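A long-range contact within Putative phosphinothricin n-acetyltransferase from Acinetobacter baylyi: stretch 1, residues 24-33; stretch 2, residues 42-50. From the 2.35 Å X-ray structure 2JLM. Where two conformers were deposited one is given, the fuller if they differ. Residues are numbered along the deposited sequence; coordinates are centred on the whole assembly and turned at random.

Stretch 1 24-33: ILEILNDAII
Stretch 2 42-50: KPRSKESMA

An asparagine on a helix can hold a passing loop by its backbone, using the amide side chain to imitate a peptide group. Residues 24-33 of this putative acetyltransferase, helical throughout, give a clear example. Stretch 2 approaches extended: Lys42 (phi/psi -102/145°) directs its CA-CB bond away from the helix, yet Lys42 O lies 3.9 Å from Ile32 CG2. Pro43 (-48/150°, C-gamma exo) follows, Pro43 CA lying 5.1 Å from Asn29 CA. Its ring packs against the end of Ile33 (chi1 -86°, chi2 61°), with Pro43 CG 3.5 Å from Ile33 CD1.

At Arg44 (-85/145°) the polar clamp closes. The CA-CB bond of Asn29 (chi1 m, chi2 -21°) points toward stretch 2, and its side chain accepts from the backbone: Arg44 N to Asn29 OD1 is 2.8 Å, at an N-H...O angle of 162°. A weak return bond runs from Asn29 ND2 to Arg44 O, 3.4 Å, so one side-chain amide meets both the NH and the CO of a single residue. The Arg44 side chain (chi1 m, chi2 -96°, chi3 -94°, chi4 -95°) meets the tip of Ile32, Arg44 CG lying 3.4 Å from Ile32 CD1.

Ser45 (-79/171°, chi1 p) has its CA-CB bond directed away from stretch 1, and caps the helix that begins at Lys46: Ser45 OG accepts from Ser48 N at 2.8 Å. This helix runs at 109° to the first, their axes 10.7 Å apart at closest approach. Lys46 CA sits 4.1 Å from Leu25 CD2.

One turn on, the CA-CB bond of Met49 points toward stretch 1, with Met49 CA 6.7 Å from Leu25 CA. With chi angles t, p, p, it sets Met49 CE 3.5 Å from Leu28 CD1 (m, t) and 3.7 Å from Leu25 CD1 (t, p), while Met49 SD lies 3.9 Å from Ile24 CG2 (m, t). Apolar packing thus continues the contact beyond the asparagine clamp.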

# COMPACT_ATOMS: atom_id res chain seq x y z
N ILE D 24 -6.03 7.89 -22.35
CA ILE D 24 -6.11 6.44 -22.35
C ILE D 24 -7.34 5.98 -23.14
O ILE D 24 -7.27 5.08 -23.99
CB ILE D 24 -6.12 5.86 -20.91
CG1 ILE D 24 -4.71 5.91 -20.33
CG2 ILE D 24 -6.64 4.43 -20.91
CD1 ILE D 24 -4.60 5.38 -18.93
N LEU D 25 -8.48 6.62 -22.90
CA LEU D 25 -9.69 6.26 -23.63
C LEU D 25 -9.52 6.41 -25.14
O LEU D 25 -10.06 5.62 -25.91
CB LEU D 25 -10.89 7.06 -23.13
CG LEU D 25 -12.21 6.85 -23.87
CD1 LEU D 25 -12.66 5.40 -23.81
CD2 LEU D 25 -13.27 7.76 -23.30
N GLU D 26 -8.76 7.41 -25.56
CA GLU D 26 -8.61 7.70 -26.99
C GLU D 26 -7.66 6.71 -27.64
O GLU D 26 -7.80 6.35 -28.82
CB GLU D 26 -8.11 9.13 -27.21
CG GLU D 26 -8.84 10.21 -26.41
CD GLU D 26 -10.16 10.64 -27.03
OE1 GLU D 26 -11.05 11.10 -26.27
OE2 GLU D 26 -10.31 10.53 -28.26
N ILE D 27 -6.67 6.28 -26.87
CA ILE D 27 -5.67 5.34 -27.36
C ILE D 27 -6.33 3.96 -27.51
O ILE D 27 -6.20 3.30 -28.55
CB ILE D 27 -4.44 5.34 -26.43
CG1 ILE D 27 -3.71 6.67 -26.59
CG2 ILE D 27 -3.51 4.18 -26.72
CD1 ILE D 27 -2.85 7.07 -25.41
N LEU D 28 -7.09 3.54 -26.51
CA LEU D 28 -7.81 2.28 -26.59
C LEU D 28 -8.76 2.22 -27.78
O LEU D 28 -8.72 1.28 -28.59
CB LEU D 28 -8.59 2.01 -25.30
CG LEU D 28 -7.69 1.73 -24.09
CD1 LEU D 28 -8.53 1.26 -22.91
CD2 LEU D 28 -6.62 0.71 -24.44
N ASN D 29 -9.62 3.23 -27.91
CA ASN D 29 -10.61 3.23 -28.97
C ASN D 29 -9.98 3.21 -30.35
O ASN D 29 -10.54 2.61 -31.29
CB ASN D 29 -11.58 4.40 -28.83
CG ASN D 29 -12.46 4.25 -27.62
OD1 ASN D 29 -12.65 3.15 -27.11
ND2 ASN D 29 -13.01 5.36 -27.14
N ASP D 30 -8.81 3.82 -30.49
CA ASP D 30 -8.12 3.78 -31.77
C ASP D 30 -7.71 2.35 -32.09
O ASP D 30 -7.85 1.90 -33.23
CB ASP D 30 -6.88 4.68 -31.78
CG ASP D 30 -5.93 4.32 -32.91
OD1 ASP D 30 -6.20 4.69 -34.08
OD2 ASP D 30 -4.92 3.64 -32.63
N ALA D 31 -7.22 1.64 -31.08
CA ALA D 31 -6.80 0.25 -31.23
C ALA D 31 -8.00 -0.65 -31.49
O ALA D 31 -7.89 -1.64 -32.22
CB ALA D 31 -6.04 -0.22 -30.01
N ILE D 32 -9.13 -0.31 -30.89
CA ILE D 32 -10.35 -1.09 -31.05
C ILE D 32 -10.86 -0.99 -32.48
O ILE D 32 -11.26 -1.99 -33.08
CB ILE D 32 -11.45 -0.61 -30.09
CG1 ILE D 32 -11.10 -0.99 -28.66
CG2 ILE D 32 -12.82 -1.19 -30.50
CD1 ILE D 32 -12.04 -0.43 -27.62
N ILE D 33 -10.82 0.22 -33.02
CA ILE D 33 -11.39 0.48 -34.34
C ILE D 33 -10.49 0.02 -35.48
O ILE D 33 -10.96 -0.42 -36.53
CB ILE D 33 -11.74 1.97 -34.50
CG1 ILE D 33 -13.15 2.25 -33.95
CG2 ILE D 33 -11.64 2.40 -35.95
CD1 ILE D 33 -13.30 1.93 -32.47
N LYS D 42 -16.95 -2.30 -30.49
CA LYS D 42 -17.40 -0.91 -30.38
C LYS D 42 -16.53 -0.14 -29.39
O LYS D 42 -16.07 -0.70 -28.39
CB LYS D 42 -18.87 -0.87 -29.93
CG LYS D 42 -19.79 -1.73 -30.77
N PRO D 43 -16.30 1.15 -29.67
CA PRO D 43 -15.53 2.01 -28.77
C PRO D 43 -16.01 1.88 -27.33
O PRO D 43 -17.18 1.61 -27.09
CB PRO D 43 -15.82 3.41 -29.30
CG PRO D 43 -16.03 3.20 -30.76
CD PRO D 43 -16.70 1.85 -30.90
N ARG D 44 -15.09 2.08 -26.39
CA ARG D 44 -15.42 2.02 -24.97
C ARG D 44 -15.96 3.37 -24.50
O ARG D 44 -15.51 4.41 -24.97
CB ARG D 44 -14.19 1.62 -24.15
CG ARG D 44 -13.48 0.38 -24.68
CD ARG D 44 -13.91 -0.88 -23.95
NE ARG D 44 -13.03 -1.19 -22.83
CZ ARG D 44 -11.99 -2.02 -22.90
NH1 ARG D 44 -11.70 -2.64 -24.03
NH2 ARG D 44 -11.25 -2.24 -21.82
N SER D 45 -16.92 3.34 -23.58
CA SER D 45 -17.51 4.57 -23.07
C SER D 45 -16.58 5.18 -22.05
O SER D 45 -15.59 4.56 -21.66
CB SER D 45 -18.87 4.28 -22.43
OG SER D 45 -18.73 3.41 -21.32
N LYS D 46 -16.89 6.40 -21.61
CA LYS D 46 -16.15 7.01 -20.51
C LYS D 46 -16.47 6.23 -19.24
O LYS D 46 -15.59 5.95 -18.43
CB LYS D 46 -16.51 8.48 -20.35
N GLU D 47 -17.74 5.88 -19.08
CA GLU D 47 -18.19 5.10 -17.93
C GLU D 47 -17.40 3.79 -17.80
O GLU D 47 -16.90 3.45 -16.72
CB GLU D 47 -19.68 4.80 -18.04
N SER D 48 -17.30 3.05 -18.90
CA SER D 48 -16.59 1.78 -18.93
C SER D 48 -15.14 1.95 -18.52
O SER D 48 -14.56 1.09 -17.85
CB SER D 48 -16.67 1.14 -20.31
N MET D 49 -14.55 3.08 -18.93
CA MET D 49 -13.16 3.39 -18.62
C MET D 49 -12.97 3.71 -17.13
O MET D 49 -11.88 3.54 -16.59
CB MET D 49 -12.68 4.57 -19.48
CG MET D 49 -11.17 4.71 -19.60
SD MET D 49 -10.33 3.23 -20.21
CE MET D 49 -11.44 2.70 -21.52
N ALA D 50 -14.05 4.15 -16.48
CA ALA D 50 -14.00 4.46 -15.05
C ALA D 50 -13.96 3.19 -14.21
O ALA D 50 -13.32 3.16 -13.15
CB ALA D 50 -15.18 5.34 -14.66